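Local atomic coordinates of beta-lactamase (PDB entry 6N1N), a protein that probably hydrolyses the amide bond of beta-lactam antibiotics to give substituted beta-amino acids, as expected of a class D beta-lactamase. Residues K112-K115 and Y116-L120; R235-L238 and T239-F243; R81-E84 and N85-K88; E40-S43 and K44-R47. One frame throughout, in Å; residues are numbered along the deposited sequence.

Interaction 1 (K112-K115 and Y116-L120); sequences KSEK and YKEYL
Tyr-116 N donates to Lys-112 O across 3.1 Å and closes the first turn of the alpha-helix 113-122. Lys-112 is the N-cap residue, so its carbonyl is the first acceptor of the i to i+4 ladder. The Tyr-116 ring leaves the contact and packs on helix 56-63, where its OH bonds to Asn-57. It also meets Phe-137 edge-to-face.

Lys-117 comes next, its N bonded to Ser-113 O. Its side chain is extended and runs back along the helix surface. CD passes 3.8 Å from Glu-114 OE1, and the two chains cross at about a right angle. A water joins the tip to the first turn: it accepts from Lys-117 NZ at 2.8 Å and is hydrogen-bonded to Ser-113 OG.

Glu-118 N bonds to Glu-114 O. The carboxylate of Glu-118 turns to Lys-115, three residues earlier, in a salt bridge at the protein surface. The lysine chain is bent at both chi2 (62°) and chi3 (64°), which brings its ammonium group round to Glu-118.

Tyr-119 N donates to Lys-115 O. Its ring crosses the lysine chain at a slant, with CE2 3.8 Å from Lys-115 CD, and its OH bonds to Glu-64, just after helix 56-63. The same bent lysine thus touches an aromatic ring with its methylenes and a carboxylate with its tip: NZ meets Glu-118 OE1 on the syn side at 3.1 Å, 27° out of the carboxylate plane.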
loop_
_atom_site.group_PDB
_atom_site.type_symbol
_atom_site.label_atom_id
_atom_site.label_comp_id
_atom_site.label_asym_id
_atom_site.label_seq_id
_atom_site.Cartn_x
_atom_site.Cartn_y
_atom_site.Cartn_z
ATOM N N LYS A 112 4.815 11.168 -18.370
ATOM C CA LYS A 112 6.204 10.916 -18.745
ATOM C C LYS A 112 7.020 10.326 -17.596
ATOM O O LYS A 112 6.785 10.612 -16.416
ATOM C CB LYS A 112 6.879 12.218 -19.187
ATOM C CG LYS A 112 6.266 12.877 -20.406
ATOM C CD LYS A 112 6.548 12.091 -21.650
ATOM C CE LYS A 112 6.204 12.901 -22.895
ATOM N NZ LYS A 112 6.486 12.156 -24.158
ATOM N N SER A 113 8.031 9.533 -17.954
ATOM C CA SER A 113 8.915 8.947 -16.941
ATOM C C SER A 113 9.546 10.008 -16.025
ATOM O O SER A 113 9.661 9.804 -14.813
ATOM C CB SER A 113 9.986 8.104 -17.637
ATOM O OG SER A 113 11.162 8.012 -16.864
ATOM N N GLU A 114 10.016 11.125 -16.585
ATOM C CA GLU A 114 10.644 12.130 -15.720
ATOM C C GLU A 114 9.638 12.727 -14.729
ATOM O O GLU A 114 10.000 13.076 -13.597
ATOM C CB GLU A 114 11.280 13.221 -16.570
ATOM C CG GLU A 114 12.048 14.259 -15.763
ATOM C CD GLU A 114 13.035 13.640 -14.787
ATOM O OE1 GLU A 114 13.781 12.718 -15.191
ATOM O OE2 GLU A 114 13.046 14.073 -13.610
ATOM N N LYS A 115 8.371 12.854 -15.129
ATOM C CA LYS A 115 7.356 13.332 -14.197
ATOM C C LYS A 115 7.158 12.349 -13.053
ATOM O O LYS A 115 7.054 12.749 -11.885
ATOM C CB LYS A 115 6.051 13.591 -14.961
ATOM C CG LYS A 115 4.889 14.142 -14.147
ATOM C CD LYS A 115 5.153 15.510 -13.534
ATOM C CE LYS A 115 5.344 16.587 -14.539
ATOM N NZ LYS A 115 5.683 17.870 -13.831
ATOM N N TYR A 116 7.093 11.046 -13.359
ATOM C CA TYR A 116 7.023 10.050 -12.302
ATOM C C TYR A 116 8.217 10.153 -11.365
ATOM O O TYR A 116 8.061 10.097 -10.140
ATOM C CB TYR A 116 6.959 8.647 -12.899
ATOM C CG TYR A 116 5.556 8.081 -13.030
ATOM C CD1 TYR A 116 4.743 7.912 -11.924
ATOM C CD2 TYR A 116 5.065 7.650 -14.258
ATOM C CE1 TYR A 116 3.475 7.369 -12.026
ATOM C CE2 TYR A 116 3.795 7.100 -14.364
ATOM C CZ TYR A 116 2.997 6.960 -13.249
ATOM O OH TYR A 116 1.727 6.415 -13.378
ATOM N N LYS A 117 9.419 10.320 -11.923
ATOM C CA LYS A 117 10.603 10.448 -11.073
ATOM C C LYS A 117 10.495 11.643 -10.137
ATOM O O LYS A 117 10.933 11.573 -8.983
ATOM C CB LYS A 117 11.871 10.548 -11.920
ATOM C CG LYS A 117 12.287 9.202 -12.515
ATOM C CD LYS A 117 13.471 9.347 -13.455
ATOM C CE LYS A 117 13.857 8.002 -14.048
ATOM N NZ LYS A 117 14.880 8.133 -15.118
ATOM N N GLU A 118 9.890 12.741 -10.608
ATOM C CA GLU A 118 9.666 13.900 -9.746
ATOM C C GLU A 118 8.792 13.551 -8.556
ATOM O O GLU A 118 9.088 13.933 -7.417
ATOM C CB GLU A 118 9.018 15.034 -10.527
ATOM C CG GLU A 118 9.910 15.716 -11.524
ATOM C CD GLU A 118 9.124 16.740 -12.331
ATOM O OE1 GLU A 118 8.015 17.127 -11.882
ATOM O OE2 GLU A 118 9.599 17.139 -13.406
ATOM N N TYR A 119 7.694 12.816 -8.798
ATOM C CA TYR A 119 6.828 12.391 -7.710
ATOM C C TYR A 119 7.510 11.396 -6.783
ATOM O O TYR A 119 7.332 11.456 -5.565
ATOM C CB TYR A 119 5.529 11.805 -8.273
ATOM C CG TYR A 119 4.539 12.871 -8.689
ATOM C CD1 TYR A 119 3.832 13.594 -7.736
ATOM C CD2 TYR A 119 4.330 13.172 -10.028
ATOM C CE1 TYR A 119 2.924 14.573 -8.112
ATOM C CE2 TYR A 119 3.421 14.145 -10.413
ATOM C CZ TYR A 119 2.729 14.845 -9.452
ATOM O OH TYR A 119 1.836 15.818 -9.845
ATOM N N LEU A 120 8.294 10.459 -7.333
ATOM C CA LEU A 120 8.997 9.511 -6.475
ATOM C C LEU A 120 9.990 10.235 -5.565
ATOM O O LEU A 120 10.184 9.817 -4.417
ATOM C CB LEU A 120 9.682 8.444 -7.332
ATOM C CG LEU A 120 8.737 7.589 -8.185
ATOM C CD1 LEU A 120 9.530 6.580 -8.996
ATOM C CD2 LEU A 120 7.659 6.845 -7.391
HETATM O O HOH W 1 13.501 9.420 -17.212
#

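Interaction 2 (R235-L238 and T239-F243); sequences RKQL and TMMAF. With SO4 (sulfate ion), chain C.
Thr-239 folds its side chain back over the preceding turn of helix 228-245, with CB 3.3 Å from Lys-236 O. Its OG1 lies beside its own backbone N (chi1 -53°), and from there the hydroxyl donates to Arg-235 O at 2.9 Å. Thr-239 N donates to the same oxygen at 3.2 Å. The two donors come from opposite faces of the carbonyl plane, which lets one oxygen accept both. The buried hydroxyl thus finds its acceptor within the helix. Thr-239 also packs on Phe-216 and Val-218 of strand 212-222, seating the helix on the central sheet.

Lys-236 and selenomethionine Met-240 lie side by side, with NZ 4.0 Å from SE. The ammonium group also forms a salt bridge with Glu-179. Gln-237 crosses Met-241, also selenomethionine, at about a right angle. Its OE1 accepts a bond from Arg-244.

The extended Arg-235 chain reaches a sulfate near Ser-51, the predicted acylated serine. NH1 and NH2 both donate to sulfate O4, at 3.1 and 3.2 Å, and O4 lies at the guanidinium edge, near its plane. Ser-51 OG and Thr-190 OG1 bind the same ion, probably from the crystallisation liquor. Its position is consistent with an anion-binding pocket that would suit a substrate carboxylate.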
loop_
_atom_site.group_PDB
_atom_site.type_symbol
_atom_site.label_atom_id
_atom_site.label_comp_id
_atom_site.label_asym_id
_atom_site.label_seq_id
_atom_site.Cartn_x
_atom_site.Cartn_y
_atom_site.Cartn_z
ATOM N N ARG A 235 -4.007 -11.940 4.720
ATOM C CA ARG A 235 -3.135 -10.822 5.066
ATOM C C ARG A 235 -3.859 -9.731 5.848
ATOM O O ARG A 235 -3.282 -9.141 6.769
ATOM C CB ARG A 235 -2.492 -10.231 3.810
ATOM C CG ARG A 235 -3.451 -9.668 2.794
ATOM C CD ARG A 235 -2.761 -9.582 1.461
ATOM N NE ARG A 235 -3.661 -9.726 0.330
ATOM C CZ ARG A 235 -3.317 -9.452 -0.924
ATOM N NH1 ARG A 235 -2.098 -8.996 -1.194
ATOM N NH2 ARG A 235 -4.195 -9.610 -1.903
ATOM N N LYS A 236 -5.112 -9.443 5.509
ATOM C CA LYS A 236 -5.819 -8.394 6.246
ATOM C C LYS A 236 -6.170 -8.869 7.655
ATOM O O LYS A 236 -5.962 -8.139 8.635
ATOM C CB LYS A 236 -7.045 -7.952 5.446
ATOM C CG LYS A 236 -8.149 -7.323 6.277
ATOM C CD LYS A 236 -8.982 -6.359 5.444
ATOM C CE LYS A 236 -10.364 -6.164 6.038
ATOM N NZ LYS A 236 -10.312 -6.106 7.523
ATOM N N GLN A 237 -6.599 -10.130 7.795
ATOM C CA GLN A 237 -6.912 -10.657 9.118
ATOM C C GLN A 237 -5.675 -10.738 10.013
ATOM O O GLN A 237 -5.763 -10.462 11.212
ATOM C CB GLN A 237 -7.571 -12.035 8.997
ATOM C CG GLN A 237 -7.904 -12.677 10.332
ATOM C CD GLN A 237 -8.862 -11.850 11.188
ATOM O OE1 GLN A 237 -8.746 -11.844 12.405
ATOM N NE2 GLN A 237 -9.821 -11.167 10.551
ATOM N N LEU A 238 -4.516 -11.106 9.454
ATOM C CA LEU A 238 -3.274 -11.063 10.224
ATOM C C LEU A 238 -3.022 -9.661 10.779
ATOM O O LEU A 238 -2.623 -9.498 11.940
ATOM C CB LEU A 238 -2.105 -11.490 9.326
ATOM C CG LEU A 238 -0.709 -11.586 9.952
ATOM C CD1 LEU A 238 0.192 -12.454 9.065
ATOM C CD2 LEU A 238 -0.029 -10.231 10.173
ATOM N N THR A 239 -3.217 -8.643 9.942
ATOM C CA THR A 239 -3.052 -7.262 10.378
ATOM C C THR A 239 -4.007 -6.939 11.526
ATOM O O THR A 239 -3.610 -6.319 12.529
ATOM C CB THR A 239 -3.265 -6.345 9.168
ATOM O OG1 THR A 239 -2.397 -6.768 8.101
ATOM C CG2 THR A 239 -2.952 -4.909 9.490
HETATM N N MSE A 240 -5.268 -7.371 11.415
HETATM C CA MSE A 240 -6.252 -7.087 12.463
HETATM C C MSE A 240 -5.887 -7.800 13.748
HETATM O O MSE A 240 -6.093 -7.258 14.836
HETATM C CB MSE A 240 -7.669 -7.501 12.041
HETATM C CG MSE A 240 -8.138 -6.873 10.717
HETATM SE SE MSE A 240 -8.107 -4.911 10.684
HETATM C CE MSE A 240 -9.882 -4.606 11.452
HETATM N N MSE A 241 -5.356 -9.018 13.627
HETATM C CA MSE A 241 -4.875 -9.738 14.809
HETATM C C MSE A 241 -3.743 -8.992 15.515
HETATM O O MSE A 241 -3.722 -8.933 16.746
HETATM C CB MSE A 241 -4.436 -11.163 14.434
HETATM C CG MSE A 241 -5.612 -12.038 14.132
HETATM SE SE MSE A 241 -5.007 -13.737 13.380
HETATM C CE MSE A 241 -3.520 -13.978 14.538
ATOM N N ALA A 242 -2.797 -8.450 14.743
ATOM C CA ALA A 242 -1.744 -7.634 15.329
ATOM C C ALA A 242 -2.332 -6.426 16.047
ATOM O O ALA A 242 -1.912 -6.110 17.168
ATOM C CB ALA A 242 -0.754 -7.191 14.257
ATOM N N PHE A 243 -3.303 -5.742 15.427
ATOM C CA PHE A 243 -3.933 -4.607 16.099
ATOM C C PHE A 243 -4.584 -5.030 17.422
ATOM O O PHE A 243 -4.445 -4.340 18.442
ATOM C CB PHE A 243 -5.006 -3.947 15.212
ATOM C CG PHE A 243 -4.497 -3.296 13.944
ATOM C CD1 PHE A 243 -3.197 -2.849 13.800
ATOM C CD2 PHE A 243 -5.377 -3.113 12.878
ATOM C CE1 PHE A 243 -2.781 -2.246 12.603
ATOM C CE2 PHE A 243 -4.945 -2.502 11.697
ATOM C CZ PHE A 243 -3.651 -2.063 11.583
HETATM S S SO4 C . -3.644 -7.233 -4.900
HETATM O O1 SO4 C . -4.443 -8.329 -5.455
HETATM O O2 SO4 C . -3.057 -6.414 -5.996
HETATM O O3 SO4 C . -4.509 -6.356 -4.117
HETATM O O4 SO4 C . -2.600 -7.822 -4.057
#

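Interaction 3 (R81-E84 and N85-K88); sequences RYIE and NWNK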
loop_
_atom_site.group_PDB
_atom_site.type_symbol
_atom_site.label_atom_id
_atom_site.label_comp_id
_atom_site.label_asym_id
_atom_site.label_seq_id
_atom_site.Cartn_x
_atom_site.Cartn_y
_atom_site.Cartn_z
ATOM N N ARG A 81 -10.468 -10.149 -19.205
ATOM C CA ARG A 81 -9.362 -10.468 -18.316
ATOM C C ARG A 81 -9.902 -11.337 -17.187
ATOM O O ARG A 81 -11.115 -11.530 -17.069
ATOM C CB ARG A 81 -8.702 -9.186 -17.801
ATOM C CG ARG A 81 -8.081 -8.390 -18.912
ATOM C CD ARG A 81 -7.368 -7.127 -18.368
ATOM N NE ARG A 81 -6.576 -6.500 -19.420
ATOM C CZ ARG A 81 -7.066 -5.661 -20.320
ATOM N NH1 ARG A 81 -8.348 -5.331 -20.307
ATOM N NH2 ARG A 81 -6.271 -5.168 -21.261
ATOM N N TYR A 82 -9.008 -11.870 -16.353
ATOM C CA TYR A 82 -9.407 -12.988 -15.500
ATOM C C TYR A 82 -10.223 -12.589 -14.266
ATOM O O TYR A 82 -10.777 -13.480 -13.613
ATOM C CB TYR A 82 -8.176 -13.811 -15.095
ATOM C CG TYR A 82 -7.157 -13.103 -14.250
ATOM C CD1 TYR A 82 -7.375 -12.932 -12.901
ATOM C CD2 TYR A 82 -5.958 -12.666 -14.789
ATOM C CE1 TYR A 82 -6.464 -12.282 -12.107
ATOM C CE2 TYR A 82 -5.020 -12.028 -14.001
ATOM C CZ TYR A 82 -5.281 -11.846 -12.651
ATOM O OH TYR A 82 -4.358 -11.219 -11.844
ATOM N N ILE A 83 -10.347 -11.299 -13.938
ATOM C CA ILE A 83 -11.242 -10.823 -12.881
ATOM C C ILE A 83 -12.418 -10.133 -13.553
ATOM O O ILE A 83 -12.232 -9.124 -14.242
ATOM C CB ILE A 83 -10.548 -9.838 -11.920
ATOM C CG1 ILE A 83 -9.333 -10.455 -11.232
ATOM C CG2 ILE A 83 -11.525 -9.339 -10.861
ATOM C CD1 ILE A 83 -9.655 -11.656 -10.363
ATOM N N GLU A 84 -13.646 -10.634 -13.315
ATOM C CA GLU A 84 -14.799 -10.106 -14.042
ATOM C C GLU A 84 -15.026 -8.621 -13.750
ATOM O O GLU A 84 -15.421 -7.866 -14.640
ATOM C CB GLU A 84 -16.067 -10.901 -13.708
ATOM C CG GLU A 84 -16.310 -12.121 -14.588
ATOM C CD GLU A 84 -16.356 -11.804 -16.079
ATOM O OE1 GLU A 84 -16.626 -10.642 -16.460
ATOM O OE2 GLU A 84 -16.109 -12.736 -16.872
ATOM N N ASN A 85 -14.802 -8.185 -12.505
ATOM C CA ASN A 85 -14.993 -6.777 -12.183
ATOM C C ASN A 85 -14.073 -5.860 -13.004
ATOM O O ASN A 85 -14.303 -4.647 -13.035
ATOM C CB ASN A 85 -14.737 -6.518 -10.698
ATOM C CG ASN A 85 -15.940 -6.825 -9.817
ATOM O OD1 ASN A 85 -17.072 -6.792 -10.260
ATOM N ND2 ASN A 85 -15.675 -7.135 -8.563
ATOM N N TRP A 86 -13.021 -6.406 -13.623
ATOM C CA TRP A 86 -12.143 -5.601 -14.473
ATOM C C TRP A 86 -12.713 -5.375 -15.861
ATOM O O TRP A 86 -12.205 -4.535 -16.596
ATOM C CB TRP A 86 -10.774 -6.269 -14.662
ATOM C CG TRP A 86 -9.928 -6.379 -13.429
ATOM C CD1 TRP A 86 -10.156 -5.789 -12.217
ATOM C CD2 TRP A 86 -8.730 -7.141 -13.283
ATOM N NE1 TRP A 86 -9.167 -6.135 -11.337
ATOM C CE2 TRP A 86 -8.275 -6.959 -11.966
ATOM C CE3 TRP A 86 -7.993 -7.974 -14.150
ATOM C CZ2 TRP A 86 -7.127 -7.578 -11.477
ATOM C CZ3 TRP A 86 -6.843 -8.575 -13.659
ATOM C CH2 TRP A 86 -6.420 -8.375 -12.345
ATOM N N ASN A 87 -13.723 -6.147 -16.252
ATOM C CA ASN A 87 -14.146 -6.228 -17.647
ATOM C C ASN A 87 -15.289 -5.250 -17.935
ATOM O O ASN A 87 -16.374 -5.617 -18.411
ATOM C CB ASN A 87 -14.542 -7.665 -17.968
ATOM C CG ASN A 87 -13.366 -8.628 -17.928
ATOM O OD1 ASN A 87 -12.230 -8.250 -18.228
ATOM N ND2 ASN A 87 -13.628 -9.873 -17.565
ATOM N N LYS A 88 -15.014 -3.975 -17.665
ATOM C CA LYS A 88 -15.954 -2.879 -17.862
ATOM C C LYS A 88 -15.190 -1.572 -17.721
ATOM O O LYS A 88 -14.072 -1.554 -17.208
ATOM C CB LYS A 88 -17.089 -2.927 -16.847
ATOM C CG LYS A 88 -16.621 -2.892 -15.418
ATOM C CD LYS A 88 -17.771 -3.089 -14.438
ATOM C CE LYS A 88 -17.253 -3.357 -13.030
ATOM N NZ LYS A 88 -18.289 -3.153 -11.971
HETATM O O HOH W 2 -10.463 -6.051 -18.359
#
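The indole of Trp-86 has Ile-83 over one face and two other side chains at its rim. Ile-83 CB sits 3.5 Å from Trp-86 CD2. Ile-83 CG1 makes a CH-pi contact 3.6 Å from the centroid of the six-membered ring, only 9° off its normal. Arg-81 CB lies at the edge, in the indole plane. Tyr-82 OH also approaches the edge, 3.5 Å from Trp-86 CH2. The tyrosine ring in turn receives Trp-86 CZ3 over one of its faces, and the two ring planes are 58° apart. With chi1 at 64°, Tyr-82 CG sits between its own backbone N and carbonyl carbon, and the far end of the ring comes over to the indole.

Asn-87 grips the backbone of Arg-81 with both ends of its amide. OD1 accepts from Arg-81 N at 2.8 Å, and ND2 donates to Arg-81 O at 3.1 Å. ND2 also makes a weak bond to Glu-84 OE1. Together these bonds fix the rotation of the amide. A water accepts from Arg-81 NH1 and lies close to Asn-87 OD1, one of several acceptors competing for its protons. The guanidinium also forms a salt bridge with Asp-77.

Trp-86 NE1 bonds to Tyr-98 O, and Trp-102 NE1 to Trp-86 O. Trp-86 N donates to Ile-83 O and Asn-87 N to Glu-84 O, at 2.9 Å each. These i to i+3 bonds mark a short 3-10 turn, ending in an inverse gamma turn centred on Asn-87. It belongs to the surface loop before helix 92-98, and its tryptophan side chain is about 7 Å from that of Ser-51, the predicted acylated serine.

Interaction 4 (E40-S43 and K44-R47); sequences EEDS and KIRR
Glu-40 CG points opposite its own backbone N (chi1 175°) and the rest of the chain is extended, while Lys-44 bends at chi2 (-76°) and is straight beyond. These torsions carry Lys-44 back over the turn to Glu-40. The salt bridge is weak, with Lys-44 NZ 3.5 Å from Glu-40 OE2. The aliphatic part also touches: Lys-44 CE is 3.8 Å from Glu-40 CG and 3.5 Å from the backbone Glu-40 O. Glu-148 is a second, long and weak, ionic partner of the lysine.

Asp-42 and Ile-45 cross at about a right angle, with Ile-45 CD1 3.9 Å from Asp-42 OD1. That oxygen accepts from a water at 2.9 Å, and the water accepts from Arg-47 NE. Asp-42 OD2 turns to Ser-24 OG. Arg-47 also forms salt bridges with Glu-195 and Glu-198.

Two backbone bonds set the turn: Lys-44 N to Glu-41 O at 3.3 Å, and Ile-45 N to Asp-42 O at 3.1 Å. Both donors stand 60° above the carbonyl plane. Successive i to i+3 bonds of this kind are characteristic of two overlapping type I beta turns (41-44 and 42-45), here in the surface connection from strand 34-37 to helix 56-63.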
loop_
_atom_site.group_PDB
_atom_site.type_symbol
_atom_site.label_atom_id
_atom_site.label_comp_id
_atom_site.label_asym_id
_atom_site.label_seq_id
_atom_site.Cartn_x
_atom_site.Cartn_y
_atom_site.Cartn_z
ATOM N N GLU A 40 12.729 -5.694 13.421
ATOM C CA GLU A 40 13.179 -4.386 12.974
ATOM C C GLU A 40 14.088 -4.455 11.747
ATOM O O GLU A 40 14.034 -3.563 10.892
ATOM C CB GLU A 40 13.886 -3.663 14.130
ATOM C CG GLU A 40 14.478 -2.342 13.707
ATOM C CD GLU A 40 14.902 -1.496 14.882
ATOM O OE1 GLU A 40 14.870 -2.011 16.021
ATOM O OE2 GLU A 40 15.260 -0.320 14.653
ATOM N N GLU A 41 14.921 -5.494 11.619
ATOM C CA GLU A 41 15.823 -5.505 10.470
ATOM C C GLU A 41 15.064 -5.737 9.165
ATOM O O GLU A 41 15.449 -5.182 8.131
ATOM C CB GLU A 41 16.923 -6.548 10.670
ATOM C CG GLU A 41 17.811 -6.280 11.908
ATOM C CD GLU A 41 18.210 -4.806 12.088
ATOM O OE1 GLU A 41 18.496 -4.122 11.081
ATOM O OE2 GLU A 41 18.234 -4.331 13.246
ATOM N N ASP A 42 13.985 -6.527 9.188
ATOM C CA ASP A 42 13.203 -6.740 7.971
ATOM C C ASP A 42 12.547 -5.450 7.499
ATOM O O ASP A 42 12.320 -5.267 6.300
ATOM C CB ASP A 42 12.127 -7.807 8.208
ATOM C CG ASP A 42 11.424 -8.207 6.946
ATOM O OD1 ASP A 42 12.114 -8.764 6.053
ATOM O OD2 ASP A 42 10.193 -7.962 6.818
ATOM N N SER A 43 12.235 -4.550 8.429
ATOM C CA SER A 43 11.552 -3.304 8.109
ATOM C C SER A 43 12.395 -2.370 7.248
ATOM O O SER A 43 11.844 -1.407 6.690
ATOM C CB SER A 43 11.157 -2.597 9.413
ATOM O OG SER A 43 10.375 -3.467 10.224
ATOM N N LYS A 44 13.701 -2.626 7.133
ATOM C CA LYS A 44 14.608 -1.805 6.329
ATOM C C LYS A 44 14.836 -2.375 4.929
ATOM O O LYS A 44 15.492 -1.728 4.104
ATOM C CB LYS A 44 15.997 -1.680 6.988
ATOM C CG LYS A 44 16.031 -1.650 8.507
ATOM C CD LYS A 44 15.614 -0.336 9.103
ATOM C CE LYS A 44 15.663 -0.450 10.628
ATOM N NZ LYS A 44 15.293 0.792 11.346
ATOM N N ILE A 45 14.338 -3.558 4.649
ATOM C CA ILE A 45 14.615 -4.242 3.388
ATOM C C ILE A 45 13.604 -3.833 2.320
ATOM O O ILE A 45 12.388 -3.964 2.507
ATOM C CB ILE A 45 14.615 -5.763 3.605
ATOM C CG1 ILE A 45 15.743 -6.166 4.575
ATOM C CG2 ILE A 45 14.775 -6.489 2.297
ATOM C CD1 ILE A 45 15.676 -7.608 5.012
ATOM N N ARG A 46 14.121 -3.376 1.168
ATOM C CA ARG A 46 13.266 -2.941 0.071
ATOM C C ARG A 46 12.840 -4.114 -0.798
ATOM O O ARG A 46 13.646 -5.001 -1.106
ATOM C CB ARG A 46 13.995 -1.922 -0.800
ATOM C CG ARG A 46 14.226 -0.584 -0.116
ATOM C CD ARG A 46 14.957 0.372 -1.025
ATOM N NE ARG A 46 15.062 1.723 -0.482
ATOM C CZ ARG A 46 16.012 2.590 -0.801
ATOM N NH1 ARG A 46 16.980 2.277 -1.665
ATOM N NH2 ARG A 46 16.000 3.789 -0.258
ATOM N N ARG A 47 11.559 -4.102 -1.208
ATOM C CA ARG A 47 11.032 -5.048 -2.187
ATOM C C ARG A 47 10.061 -4.308 -3.100
ATOM O O ARG A 47 9.606 -3.208 -2.775
ATOM C CB ARG A 47 10.342 -6.242 -1.533
ATOM C CG ARG A 47 11.295 -7.050 -0.660
ATOM C CD ARG A 47 10.725 -8.362 -0.333
ATOM N NE ARG A 47 11.610 -9.221 0.451
ATOM C CZ ARG A 47 12.406 -10.163 -0.052
ATOM N NH1 ARG A 47 12.481 -10.376 -1.359
ATOM N NH2 ARG A 47 13.132 -10.910 0.769
HETATM O O HOH W 3 11.916 -9.318 3.183
#

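In the fold
Interaction 2 is the most buried of the four. It lies on helix 228-245, which packs on the central sheet, while interactions 1, 3 and 4 are surface contacts. Interactions 1 and 2 lie on alpha-helices with i to i+4 bonds; interactions 3 and 4 are loop turns with i to i+3 bonds. Ion pairs between the segments occur in interaction 1, on helix 113-122, and in interaction 4, in the loop before helix 56-63. Interaction 3 relies on aromatic packing and an amide instead. Interactions 2 and 3 each bring a side chain to about 7 Å from that of the predicted active-site Ser-51. Interactions 1 and 4 are remote from the annotated sites.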